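Local coordinates for protein transcriptional regulator (Streptococcus dysgalactiae, PDB 4YV6) that binds the short hydrophobic peptide (SHP) pheromone as its receptor and probably regulates transcription through an N-terminal helix-turn-helix DNA-binding domain, at the interface of chains A and B. Coordinates in Å, arbitrary orientation; residue numbers count along the deposited sequence, not the author numbering. Chains: chain A/B, Transcriptional regulator.

The interface of chains A and B. Residues chain A 71-73, 105, 143; chain B 53, 56.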
loop_
_atom_site.group_PDB
_atom_site.type_symbol
_atom_site.label_atom_id
_atom_site.label_comp_id
_atom_site.label_asym_id
_atom_site.label_seq_id
_atom_site.Cartn_x
_atom_site.Cartn_y
_atom_site.Cartn_z
ATOM N N THR A 71 4.621 -18.870 -2.101
ATOM C CA THR A 71 3.609 -18.284 -2.972
ATOM C C THR A 71 4.130 -18.155 -4.400
ATOM O O THR A 71 5.113 -17.463 -4.659
ATOM C CB THR A 71 3.155 -16.904 -2.456
ATOM O OG1 THR A 71 2.595 -16.149 -3.538
ATOM C CG2 THR A 71 4.324 -16.136 -1.850
ATOM N N HIS A 72 3.446 -18.824 -5.324
ATOM C CA HIS A 72 3.907 -18.954 -6.702
ATOM C C HIS A 72 4.002 -17.613 -7.425
ATOM O O HIS A 72 5.046 -17.273 -7.979
ATOM C CB HIS A 72 2.973 -19.891 -7.470
ATOM C CG HIS A 72 3.464 -20.254 -8.838
ATOM N ND1 HIS A 72 3.159 -19.514 -9.960
ATOM C CD2 HIS A 72 4.228 -21.288 -9.266
ATOM C CE1 HIS A 72 3.717 -20.073 -11.020
ATOM N NE2 HIS A 72 4.373 -21.149 -10.625
ATOM N N PHE A 73 2.913 -16.851 -7.414
ATOM C CA PHE A 73 2.850 -15.614 -8.186
ATOM C C PHE A 73 3.856 -14.586 -7.679
ATOM O O PHE A 73 4.497 -13.902 -8.475
ATOM C CB PHE A 73 1.434 -15.029 -8.148
ATOM C CG PHE A 73 1.222 -13.894 -9.113
ATOM C CD1 PHE A 73 1.477 -14.061 -10.465
ATOM C CD2 PHE A 73 0.753 -12.666 -8.673
ATOM C CE1 PHE A 73 1.283 -13.026 -11.358
ATOM C CE2 PHE A 73 0.553 -11.624 -9.562
ATOM C CZ PHE A 73 0.816 -11.804 -10.905
ATOM N N GLU A 105 1.088 -16.760 -16.909
ATOM C CA GLU A 105 2.363 -16.268 -16.399
ATOM C C GLU A 105 3.378 -16.025 -17.518
ATOM O O GLU A 105 4.048 -14.993 -17.530
ATOM C CB GLU A 105 2.945 -17.245 -15.373
ATOM C CG GLU A 105 2.218 -17.247 -14.030
ATOM C CD GLU A 105 0.895 -18.000 -14.055
ATOM O OE1 GLU A 105 0.574 -18.634 -15.086
ATOM O OE2 GLU A 105 0.175 -17.957 -13.035
ATOM N N TYR A 143 -3.783 -10.807 -8.564
ATOM C CA TYR A 143 -3.359 -11.613 -9.709
ATOM C C TYR A 143 -3.908 -11.079 -11.033
ATOM O O TYR A 143 -3.155 -10.850 -11.980
ATOM C CB TYR A 143 -3.802 -13.064 -9.500
ATOM C CG TYR A 143 -3.377 -14.032 -10.581
ATOM C CD1 TYR A 143 -2.046 -14.398 -10.734
ATOM C CD2 TYR A 143 -4.316 -14.608 -11.429
ATOM C CE1 TYR A 143 -1.659 -15.298 -11.714
ATOM C CE2 TYR A 143 -3.941 -15.508 -12.408
ATOM C CZ TYR A 143 -2.612 -15.850 -12.547
ATOM O OH TYR A 143 -2.236 -16.747 -13.520
ATOM N N ASP B 53 -2.889 -20.542 -2.887
ATOM C CA ASP B 53 -1.740 -20.404 -3.778
ATOM C C ASP B 53 -2.069 -20.905 -5.184
ATOM O O ASP B 53 -1.637 -20.323 -6.177
ATOM C CB ASP B 53 -0.537 -21.165 -3.221
ATOM C CG ASP B 53 0.702 -21.008 -4.082
ATOM O OD1 ASP B 53 0.853 -19.952 -4.727
ATOM O OD2 ASP B 53 1.528 -21.942 -4.115
ATOM N N ASN B 56 -4.000 -18.373 -6.818
ATOM C CA ASN B 56 -3.245 -17.127 -6.934
ATOM C C ASN B 56 -3.867 -16.018 -6.092
ATOM O O ASN B 56 -3.947 -14.861 -6.510
ATOM C CB ASN B 56 -3.145 -16.700 -8.398
ATOM C CG ASN B 56 -2.324 -17.669 -9.224
ATOM O OD1 ASN B 56 -1.178 -17.965 -8.888
ATOM N ND2 ASN B 56 -2.912 -18.182 -10.298
HETATM O O HOH W 1 1.045 -17.582 -10.694
HETATM O O HOH W 2 0.270 -17.774 -6.481
HETATM O O HOH W 3 -1.414 -20.062 -12.032
#
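B:Asn56 lays its side-chain amide over one face of the A:Tyr143 ring, the two planes only 14° apart, and this stack is the tightly packed half of the contact. The amide nitrogen ND2 lies toward the rim, 3.3 Å from the ring carbon CZ, while CB of B:Asn56 rests 3.5 Å from CG of A:Tyr143, at the other end of the ring. Asparagine suits the place because its flat, short amide can lie on an aromatic face and still offer polar atoms at its margin. The tyrosine is itself steadied within chain A: its edge meets the face of the A:Phe73 ring, and its hydroxyl OH donates a 2.7 Å hydrogen bond to the carboxylate oxygen OE2 of A:Glu105, approached from above the carboxylate plane.

A second, polar grip lies at the start of helix 72-85. There the carboxylate of B:Asp53 caps the helix from the partner chain: OD1 accepts the backbone N of A:His72 at 2.9 Å, nearly straight at 173°, on the syn side of the carboxylate though tilted somewhat out of its plane. CG of the aspartate stands anti to its own backbone nitrogen (chi1 -178°), which carries the carboxylate out from the end of helix 45-54 to that amide. An acid is apt here, since the positive end of the helix dipole would probably favour its charge.

Between these two grips the fit is looser and filled by water. One water joins A:Phe73 N to B:Asp53 OD1 and B:Asn56 OD1; another links that same amide oxygen to A:His72 ND1 and A:Glu105 OE2. On the other side of the amide, ND2 reaches A:Glu105 OE2 through a third water, 3.0 Å from ND2. Both ends of the amide are thereby engaged; water can donate or accept, so the choice of flip rests on the wider network, in which the water from A:Phe73 N, taking that N-H, would have hydrogens to give to OD1. The patch thus docks the helix-turn-helix region of one subunit onto the helical C-terminal region of the other, probably helping to hold the two-fold dimer in a domain-swapped form.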